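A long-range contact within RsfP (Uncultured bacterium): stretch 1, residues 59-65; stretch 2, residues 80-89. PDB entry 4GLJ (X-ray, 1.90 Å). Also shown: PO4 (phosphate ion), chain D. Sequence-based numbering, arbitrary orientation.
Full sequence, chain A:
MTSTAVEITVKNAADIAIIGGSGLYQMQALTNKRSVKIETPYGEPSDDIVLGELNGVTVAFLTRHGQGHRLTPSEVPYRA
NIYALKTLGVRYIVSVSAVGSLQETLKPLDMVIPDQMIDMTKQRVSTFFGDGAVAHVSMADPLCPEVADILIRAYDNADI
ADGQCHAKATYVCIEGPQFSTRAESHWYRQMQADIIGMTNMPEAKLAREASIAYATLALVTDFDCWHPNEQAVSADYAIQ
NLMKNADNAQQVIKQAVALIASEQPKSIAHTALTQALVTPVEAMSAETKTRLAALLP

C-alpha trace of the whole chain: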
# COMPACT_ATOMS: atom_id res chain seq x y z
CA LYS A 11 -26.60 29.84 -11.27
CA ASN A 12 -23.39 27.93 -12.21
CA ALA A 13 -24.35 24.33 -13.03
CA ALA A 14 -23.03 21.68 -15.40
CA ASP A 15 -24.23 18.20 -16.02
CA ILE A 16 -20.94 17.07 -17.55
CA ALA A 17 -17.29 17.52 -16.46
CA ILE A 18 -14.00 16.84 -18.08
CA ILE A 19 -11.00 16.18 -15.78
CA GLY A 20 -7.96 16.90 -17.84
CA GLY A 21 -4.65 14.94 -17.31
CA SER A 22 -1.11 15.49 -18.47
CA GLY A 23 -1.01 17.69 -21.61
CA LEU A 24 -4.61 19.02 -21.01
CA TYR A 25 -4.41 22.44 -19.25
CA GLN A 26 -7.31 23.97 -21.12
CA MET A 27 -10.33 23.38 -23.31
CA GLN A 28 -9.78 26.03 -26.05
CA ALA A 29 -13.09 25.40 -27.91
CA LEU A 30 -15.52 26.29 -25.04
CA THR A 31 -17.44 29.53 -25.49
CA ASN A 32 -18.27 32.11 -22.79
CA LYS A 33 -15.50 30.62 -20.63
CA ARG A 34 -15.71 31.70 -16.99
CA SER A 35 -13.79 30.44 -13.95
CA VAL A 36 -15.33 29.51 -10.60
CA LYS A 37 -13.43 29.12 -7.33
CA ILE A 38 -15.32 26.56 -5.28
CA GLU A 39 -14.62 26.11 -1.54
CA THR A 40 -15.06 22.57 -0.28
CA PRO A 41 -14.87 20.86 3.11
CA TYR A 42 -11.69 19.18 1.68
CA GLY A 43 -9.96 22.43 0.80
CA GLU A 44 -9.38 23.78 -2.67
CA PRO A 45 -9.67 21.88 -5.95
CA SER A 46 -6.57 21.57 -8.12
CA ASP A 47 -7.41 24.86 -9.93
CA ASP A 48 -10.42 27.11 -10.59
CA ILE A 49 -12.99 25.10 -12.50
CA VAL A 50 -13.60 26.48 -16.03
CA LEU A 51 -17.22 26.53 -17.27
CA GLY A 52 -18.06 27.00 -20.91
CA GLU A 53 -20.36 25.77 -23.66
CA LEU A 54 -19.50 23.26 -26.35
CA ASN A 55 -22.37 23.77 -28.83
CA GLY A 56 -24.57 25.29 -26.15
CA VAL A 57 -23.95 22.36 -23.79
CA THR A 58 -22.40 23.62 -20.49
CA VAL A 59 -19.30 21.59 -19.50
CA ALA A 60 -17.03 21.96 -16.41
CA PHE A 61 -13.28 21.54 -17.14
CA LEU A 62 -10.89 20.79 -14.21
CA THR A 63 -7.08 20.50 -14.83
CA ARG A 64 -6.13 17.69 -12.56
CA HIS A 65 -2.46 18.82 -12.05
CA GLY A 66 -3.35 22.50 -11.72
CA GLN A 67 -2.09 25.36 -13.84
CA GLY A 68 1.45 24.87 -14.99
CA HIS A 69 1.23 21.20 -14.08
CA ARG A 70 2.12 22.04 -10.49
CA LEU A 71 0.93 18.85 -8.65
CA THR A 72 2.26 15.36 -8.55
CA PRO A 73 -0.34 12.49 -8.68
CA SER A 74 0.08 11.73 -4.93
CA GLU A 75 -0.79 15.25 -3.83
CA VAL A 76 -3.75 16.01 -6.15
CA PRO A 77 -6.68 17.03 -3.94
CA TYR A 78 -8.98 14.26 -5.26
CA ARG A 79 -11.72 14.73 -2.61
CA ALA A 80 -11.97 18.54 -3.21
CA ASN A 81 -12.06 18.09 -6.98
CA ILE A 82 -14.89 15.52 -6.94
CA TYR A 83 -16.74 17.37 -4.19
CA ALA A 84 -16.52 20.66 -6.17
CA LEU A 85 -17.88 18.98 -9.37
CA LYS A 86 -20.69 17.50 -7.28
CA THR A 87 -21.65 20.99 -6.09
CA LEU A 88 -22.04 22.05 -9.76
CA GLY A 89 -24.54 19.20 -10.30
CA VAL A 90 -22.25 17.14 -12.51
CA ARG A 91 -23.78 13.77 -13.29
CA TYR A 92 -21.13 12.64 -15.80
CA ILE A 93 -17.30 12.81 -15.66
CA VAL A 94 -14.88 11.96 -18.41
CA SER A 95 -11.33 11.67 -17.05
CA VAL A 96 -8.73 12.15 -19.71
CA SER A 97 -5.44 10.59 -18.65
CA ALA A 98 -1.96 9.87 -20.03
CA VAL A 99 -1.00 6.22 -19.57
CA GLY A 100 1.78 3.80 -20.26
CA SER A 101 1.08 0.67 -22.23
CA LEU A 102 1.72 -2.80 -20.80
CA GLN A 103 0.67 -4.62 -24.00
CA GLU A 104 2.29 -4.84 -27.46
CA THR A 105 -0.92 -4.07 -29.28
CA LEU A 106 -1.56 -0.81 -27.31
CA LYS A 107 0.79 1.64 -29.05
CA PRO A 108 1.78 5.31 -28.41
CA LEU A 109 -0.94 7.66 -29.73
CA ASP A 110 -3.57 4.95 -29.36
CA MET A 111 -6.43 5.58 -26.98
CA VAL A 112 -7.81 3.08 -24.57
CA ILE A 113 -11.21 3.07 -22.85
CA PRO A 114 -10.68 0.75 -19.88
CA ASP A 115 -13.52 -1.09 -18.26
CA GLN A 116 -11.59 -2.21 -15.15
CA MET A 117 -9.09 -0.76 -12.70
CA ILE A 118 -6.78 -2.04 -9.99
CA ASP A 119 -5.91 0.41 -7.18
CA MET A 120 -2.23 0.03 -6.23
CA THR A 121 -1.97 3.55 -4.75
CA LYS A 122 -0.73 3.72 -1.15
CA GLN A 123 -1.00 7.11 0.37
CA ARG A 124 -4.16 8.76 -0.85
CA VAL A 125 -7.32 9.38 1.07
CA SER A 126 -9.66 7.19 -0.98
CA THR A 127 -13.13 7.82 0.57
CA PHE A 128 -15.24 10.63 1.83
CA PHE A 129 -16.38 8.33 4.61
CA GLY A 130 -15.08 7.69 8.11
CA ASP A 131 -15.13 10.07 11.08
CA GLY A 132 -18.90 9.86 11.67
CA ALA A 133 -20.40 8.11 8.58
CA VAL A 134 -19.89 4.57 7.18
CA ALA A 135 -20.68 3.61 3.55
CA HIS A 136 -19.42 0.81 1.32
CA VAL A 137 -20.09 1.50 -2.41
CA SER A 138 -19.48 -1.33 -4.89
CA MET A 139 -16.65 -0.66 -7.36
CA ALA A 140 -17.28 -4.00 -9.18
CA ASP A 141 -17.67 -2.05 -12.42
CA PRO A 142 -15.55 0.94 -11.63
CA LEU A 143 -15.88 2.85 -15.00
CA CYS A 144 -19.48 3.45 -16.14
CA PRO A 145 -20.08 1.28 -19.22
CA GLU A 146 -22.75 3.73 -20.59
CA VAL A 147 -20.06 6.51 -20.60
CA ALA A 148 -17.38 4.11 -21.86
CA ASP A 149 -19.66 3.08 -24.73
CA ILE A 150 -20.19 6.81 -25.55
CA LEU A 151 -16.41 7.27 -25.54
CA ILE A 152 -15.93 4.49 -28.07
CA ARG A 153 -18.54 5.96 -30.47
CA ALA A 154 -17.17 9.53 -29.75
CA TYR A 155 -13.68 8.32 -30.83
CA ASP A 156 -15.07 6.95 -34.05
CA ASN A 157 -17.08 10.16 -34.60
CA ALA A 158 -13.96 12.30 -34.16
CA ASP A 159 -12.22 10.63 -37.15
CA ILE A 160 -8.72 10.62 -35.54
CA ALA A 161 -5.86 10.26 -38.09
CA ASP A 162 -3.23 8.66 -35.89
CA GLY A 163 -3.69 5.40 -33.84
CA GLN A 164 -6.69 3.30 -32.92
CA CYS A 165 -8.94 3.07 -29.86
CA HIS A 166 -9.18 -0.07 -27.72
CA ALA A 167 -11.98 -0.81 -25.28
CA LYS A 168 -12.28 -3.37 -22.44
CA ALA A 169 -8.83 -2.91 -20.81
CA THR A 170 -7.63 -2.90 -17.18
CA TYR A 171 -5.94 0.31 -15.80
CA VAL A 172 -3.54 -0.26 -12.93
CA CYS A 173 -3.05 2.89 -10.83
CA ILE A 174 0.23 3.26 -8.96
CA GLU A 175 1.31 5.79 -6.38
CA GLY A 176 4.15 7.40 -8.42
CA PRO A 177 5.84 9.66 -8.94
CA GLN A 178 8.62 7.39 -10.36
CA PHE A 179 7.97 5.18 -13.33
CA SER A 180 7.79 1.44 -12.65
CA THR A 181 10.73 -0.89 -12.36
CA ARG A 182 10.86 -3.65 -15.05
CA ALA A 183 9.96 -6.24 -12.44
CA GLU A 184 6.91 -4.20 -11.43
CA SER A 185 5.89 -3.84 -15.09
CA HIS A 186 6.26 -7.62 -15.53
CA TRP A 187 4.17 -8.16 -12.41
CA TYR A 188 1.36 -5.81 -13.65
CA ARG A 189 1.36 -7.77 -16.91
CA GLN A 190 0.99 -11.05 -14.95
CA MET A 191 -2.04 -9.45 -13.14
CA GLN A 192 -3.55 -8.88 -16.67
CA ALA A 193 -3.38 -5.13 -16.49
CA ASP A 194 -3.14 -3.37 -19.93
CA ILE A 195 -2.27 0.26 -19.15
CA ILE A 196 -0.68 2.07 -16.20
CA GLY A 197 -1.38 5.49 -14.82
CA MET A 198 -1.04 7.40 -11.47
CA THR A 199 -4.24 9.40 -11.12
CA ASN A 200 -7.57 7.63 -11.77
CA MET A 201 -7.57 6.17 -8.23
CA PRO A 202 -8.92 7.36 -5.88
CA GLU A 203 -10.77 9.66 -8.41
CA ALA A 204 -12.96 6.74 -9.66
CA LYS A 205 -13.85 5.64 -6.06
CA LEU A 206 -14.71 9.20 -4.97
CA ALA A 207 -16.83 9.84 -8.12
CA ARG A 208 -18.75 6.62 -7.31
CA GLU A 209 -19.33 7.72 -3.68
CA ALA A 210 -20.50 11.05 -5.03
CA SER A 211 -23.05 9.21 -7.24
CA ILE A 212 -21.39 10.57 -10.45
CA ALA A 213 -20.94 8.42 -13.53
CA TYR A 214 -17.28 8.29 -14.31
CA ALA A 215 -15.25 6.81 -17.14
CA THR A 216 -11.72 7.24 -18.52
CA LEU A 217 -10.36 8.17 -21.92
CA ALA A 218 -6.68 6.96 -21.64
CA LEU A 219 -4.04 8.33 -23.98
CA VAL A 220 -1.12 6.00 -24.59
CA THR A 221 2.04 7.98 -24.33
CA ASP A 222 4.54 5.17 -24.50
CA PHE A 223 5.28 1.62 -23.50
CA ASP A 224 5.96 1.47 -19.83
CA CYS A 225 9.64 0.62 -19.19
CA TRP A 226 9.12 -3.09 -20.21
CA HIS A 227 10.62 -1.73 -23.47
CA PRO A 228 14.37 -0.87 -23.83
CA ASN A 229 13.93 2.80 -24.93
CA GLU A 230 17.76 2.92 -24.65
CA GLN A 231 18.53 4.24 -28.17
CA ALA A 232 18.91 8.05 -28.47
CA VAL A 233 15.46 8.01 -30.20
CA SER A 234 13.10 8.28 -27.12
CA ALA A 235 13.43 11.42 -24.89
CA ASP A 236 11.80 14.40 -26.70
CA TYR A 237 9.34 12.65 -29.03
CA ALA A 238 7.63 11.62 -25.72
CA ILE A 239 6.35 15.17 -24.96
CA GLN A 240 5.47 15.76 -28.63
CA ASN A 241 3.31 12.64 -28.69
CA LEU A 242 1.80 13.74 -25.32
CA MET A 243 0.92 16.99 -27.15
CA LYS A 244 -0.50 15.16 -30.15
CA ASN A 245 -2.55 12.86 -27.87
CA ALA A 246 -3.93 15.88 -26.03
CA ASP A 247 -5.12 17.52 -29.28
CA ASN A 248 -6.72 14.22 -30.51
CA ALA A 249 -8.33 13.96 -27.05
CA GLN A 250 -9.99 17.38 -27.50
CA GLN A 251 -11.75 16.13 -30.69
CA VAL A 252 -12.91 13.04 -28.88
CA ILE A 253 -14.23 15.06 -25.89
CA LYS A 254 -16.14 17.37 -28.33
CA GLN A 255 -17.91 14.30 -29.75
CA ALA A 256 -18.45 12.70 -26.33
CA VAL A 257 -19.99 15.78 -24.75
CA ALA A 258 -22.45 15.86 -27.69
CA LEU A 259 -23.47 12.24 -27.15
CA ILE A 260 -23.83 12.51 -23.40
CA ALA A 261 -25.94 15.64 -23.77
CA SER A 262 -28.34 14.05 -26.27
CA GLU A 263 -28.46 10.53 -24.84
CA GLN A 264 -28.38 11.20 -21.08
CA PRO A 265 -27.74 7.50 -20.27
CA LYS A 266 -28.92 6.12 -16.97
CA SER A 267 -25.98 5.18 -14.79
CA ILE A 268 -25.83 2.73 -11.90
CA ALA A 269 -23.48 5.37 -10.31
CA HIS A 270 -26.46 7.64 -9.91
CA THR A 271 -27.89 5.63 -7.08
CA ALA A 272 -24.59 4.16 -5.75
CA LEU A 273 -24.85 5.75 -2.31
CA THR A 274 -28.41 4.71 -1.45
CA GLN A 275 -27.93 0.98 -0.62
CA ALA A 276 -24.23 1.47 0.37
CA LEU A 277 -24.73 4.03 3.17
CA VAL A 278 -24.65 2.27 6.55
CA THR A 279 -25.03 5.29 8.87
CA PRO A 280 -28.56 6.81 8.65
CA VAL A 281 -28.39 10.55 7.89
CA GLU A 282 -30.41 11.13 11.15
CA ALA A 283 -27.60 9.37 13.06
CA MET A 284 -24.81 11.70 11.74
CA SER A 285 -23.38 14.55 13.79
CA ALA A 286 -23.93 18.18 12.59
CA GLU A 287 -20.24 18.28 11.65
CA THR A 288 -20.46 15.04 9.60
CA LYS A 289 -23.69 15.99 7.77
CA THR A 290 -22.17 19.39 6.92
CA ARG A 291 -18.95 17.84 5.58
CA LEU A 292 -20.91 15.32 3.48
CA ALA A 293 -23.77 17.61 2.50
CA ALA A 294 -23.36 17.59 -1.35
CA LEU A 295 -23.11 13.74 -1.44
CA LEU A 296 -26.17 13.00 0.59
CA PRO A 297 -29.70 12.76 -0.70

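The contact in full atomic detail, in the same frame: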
# COMPACT_ATOMS: atom_id res chain seq x y z
N VAL A 59 -20.23 22.64 -19.97
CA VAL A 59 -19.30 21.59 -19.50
C VAL A 59 -18.40 22.25 -18.44
O VAL A 59 -18.08 23.43 -18.58
CB VAL A 59 -18.44 21.14 -20.68
CG1 VAL A 59 -17.48 20.11 -20.22
CG2 VAL A 59 -19.31 20.54 -21.79
N ALA A 60 -18.05 21.51 -17.38
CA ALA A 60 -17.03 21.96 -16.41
C ALA A 60 -15.68 21.29 -16.75
O ALA A 60 -15.63 20.08 -16.98
CB ALA A 60 -17.46 21.57 -15.00
N PHE A 61 -14.61 22.06 -16.78
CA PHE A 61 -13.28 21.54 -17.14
C PHE A 61 -12.39 21.77 -15.90
O PHE A 61 -12.32 22.90 -15.37
CB PHE A 61 -12.62 22.24 -18.35
CG PHE A 61 -11.23 21.70 -18.64
CD1 PHE A 61 -11.08 20.42 -19.22
CD2 PHE A 61 -10.08 22.40 -18.23
CE1 PHE A 61 -9.80 19.88 -19.44
CE2 PHE A 61 -8.79 21.84 -18.43
CZ PHE A 61 -8.65 20.60 -19.05
N LEU A 62 -11.77 20.70 -15.42
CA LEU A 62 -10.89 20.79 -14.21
C LEU A 62 -9.52 20.21 -14.65
O LEU A 62 -9.47 19.10 -15.16
CB LEU A 62 -11.50 19.97 -13.08
CG LEU A 62 -10.65 19.87 -11.79
CD1 LEU A 62 -10.11 21.27 -11.49
CD2 LEU A 62 -11.53 19.42 -10.64
N THR A 63 -8.44 21.00 -14.53
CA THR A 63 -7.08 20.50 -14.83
C THR A 63 -6.62 19.79 -13.63
O THR A 63 -6.37 20.44 -12.61
CB THR A 63 -6.09 21.66 -15.03
OG1 THR A 63 -6.66 22.53 -15.99
CG2 THR A 63 -4.79 21.11 -15.55
N ARG A 64 -6.49 18.46 -13.71
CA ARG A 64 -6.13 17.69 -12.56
C ARG A 64 -4.81 18.14 -11.82
O ARG A 64 -4.73 18.17 -10.56
CB ARG A 64 -6.03 16.20 -13.03
CG ARG A 64 -5.69 15.31 -11.90
CD ARG A 64 -5.56 13.87 -12.32
NE ARG A 64 -6.80 13.28 -12.87
CZ ARG A 64 -7.01 12.86 -14.12
NH1 ARG A 64 -6.11 13.06 -15.08
NH2 ARG A 64 -8.19 12.30 -14.44
N HIS A 65 -3.79 18.46 -12.61
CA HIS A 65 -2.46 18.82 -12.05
C HIS A 65 -2.28 20.26 -11.73
O HIS A 65 -1.22 20.63 -11.25
CB HIS A 65 -1.33 18.36 -12.95
CG HIS A 65 -1.23 16.85 -13.06
ND1 HIS A 65 -0.68 16.10 -12.10
CD2 HIS A 65 -1.75 15.97 -14.00
CE1 HIS A 65 -0.74 14.78 -12.44
NE2 HIS A 65 -1.42 14.69 -13.59
N ALA A 80 -11.53 17.19 -2.74
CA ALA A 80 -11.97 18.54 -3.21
C ALA A 80 -12.42 18.63 -4.63
O ALA A 80 -13.43 19.27 -4.90
CB ALA A 80 -10.91 19.62 -2.87
N ASN A 81 -11.70 18.01 -5.56
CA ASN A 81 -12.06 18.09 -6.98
C ASN A 81 -13.43 17.44 -7.25
O ASN A 81 -14.27 18.02 -7.94
CB ASN A 81 -11.01 17.34 -7.82
CG ASN A 81 -9.66 18.09 -7.88
OD1 ASN A 81 -9.61 19.29 -7.52
ND2 ASN A 81 -8.61 17.43 -8.40
N ILE A 82 -13.65 16.27 -6.66
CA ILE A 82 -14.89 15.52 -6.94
C ILE A 82 -15.97 16.23 -6.18
O ILE A 82 -17.05 16.40 -6.72
CB ILE A 82 -14.70 14.01 -6.49
CG1 ILE A 82 -13.76 13.26 -7.46
CG2 ILE A 82 -16.06 13.29 -6.46
CD1 ILE A 82 -14.12 13.31 -8.94
N TYR A 83 -15.69 16.70 -4.95
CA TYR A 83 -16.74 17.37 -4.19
C TYR A 83 -17.19 18.65 -4.95
O TYR A 83 -18.40 18.97 -5.09
CB TYR A 83 -16.26 17.78 -2.80
CG TYR A 83 -17.40 18.19 -1.85
CD1 TYR A 83 -18.00 17.25 -1.00
CD2 TYR A 83 -17.90 19.51 -1.81
CE1 TYR A 83 -19.05 17.62 -0.13
CE2 TYR A 83 -18.94 19.89 -0.95
CZ TYR A 83 -19.51 18.92 -0.11
OH TYR A 83 -20.56 19.25 0.71
N ALA A 84 -16.21 19.42 -5.42
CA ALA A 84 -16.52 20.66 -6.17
C ALA A 84 -17.41 20.37 -7.42
O ALA A 84 -18.35 21.11 -7.69
CB ALA A 84 -15.22 21.34 -6.56
N LEU A 85 -17.15 19.28 -8.13
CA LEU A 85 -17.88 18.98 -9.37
C LEU A 85 -19.28 18.55 -8.95
O LEU A 85 -20.26 18.94 -9.57
CB LEU A 85 -17.18 17.89 -10.18
CG LEU A 85 -15.84 18.29 -10.80
CD1 LEU A 85 -15.19 17.12 -11.52
CD2 LEU A 85 -16.00 19.49 -11.77
N LYS A 86 -19.38 17.74 -7.89
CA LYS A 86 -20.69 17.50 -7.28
C LYS A 86 -21.51 18.75 -6.96
O LYS A 86 -22.70 18.79 -7.28
CB LYS A 86 -20.58 16.61 -6.01
CG LYS A 86 -21.96 16.17 -5.55
CD LYS A 86 -22.55 15.18 -6.60
CE LYS A 86 -23.91 14.69 -6.04
NZ LYS A 86 -24.51 13.61 -6.89
N THR A 87 -20.91 19.78 -6.39
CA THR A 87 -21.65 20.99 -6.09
C THR A 87 -22.16 21.69 -7.36
O THR A 87 -23.12 22.47 -7.29
CB THR A 87 -20.86 22.02 -5.25
OG1 THR A 87 -19.82 22.62 -6.05
CG2 THR A 87 -20.29 21.39 -3.97
N LEU A 88 -21.58 21.39 -8.51
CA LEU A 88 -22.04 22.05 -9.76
C LEU A 88 -23.20 21.25 -10.37
O LEU A 88 -23.78 21.65 -11.37
CB LEU A 88 -20.85 22.14 -10.75
CG LEU A 88 -19.75 23.15 -10.36
CD1 LEU A 88 -18.47 23.04 -11.22
CD2 LEU A 88 -20.34 24.56 -10.49
N GLY A 89 -23.49 20.08 -9.80
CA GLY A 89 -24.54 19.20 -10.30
C GLY A 89 -24.10 18.23 -11.38
O GLY A 89 -24.90 17.67 -12.11
P PO4 D . -2.67 12.09 -15.76
O1 PO4 D . -1.17 12.11 -15.62
O2 PO4 D . -2.87 12.39 -17.23
O3 PO4 D . -3.09 10.73 -15.35
O4 PO4 D . -3.36 13.17 -14.93

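The helix of stretch 2 packs against strand 59-63 in nearly antiparallel fashion, the two axes running at 167° and approaching to 10.5 Å. No hydrogen bond crosses between the stretches; the contact is small, mostly between side chains, and buries 247 Å² in total. Ala-80 points sideways and makes no contact, but its carbonyl O accepts the backbone bond from Ala-84 N (2.8 Å), part of the helical ladder. Asn-81 opens the interface: its CA-to-CB bond points toward the strand, and its CB lies 3.5 Å from Leu-62 CD2, the closest approach between the stretches. Leu-62 CD2 also lies 3.6 Å from Asn-81 CG, so the methyl packs against the amide group too; OD1 and ND2 are hydrogen-bonded elsewhere in the structure. Ile-82 and Tyr-83 make no contact with the strand. Ala-84 points toward it but does not reach: Ala-84 CB is 5.8 Å from Leu-62 CD2. Leu-85, one helical turn after Asn-81, spans two strand residues: its CD2 is 4.1 Å from Ala-60 CB, and its CD1 is 4.4 Å from Leu-62 CD2. Ala-60 and Leu-62 can share this partner because alternation along the strand turns both toward the helix, whereas Phe-61 between them points away. Lys-86 is out of reach, as is Thr-87, whose OG1 instead donates to Ala-84 O (2.7 Å) within the same stretch. Leu-88 extends the apolar patch, placing CD1 4.2 Å from Ala-60 CB, so the small alanine is touched by two leucines. Gly-89 ends the stretch in a Schellman motif with positive phi (87°), its N bonding back to Lys-86 O (2.9 Å); a CB here would jam against the preceding carbonyl O. Beyond the strand, Arg-64 NH1 and His-65 NE2 each donate to phosphate O4, both at 2.8 Å.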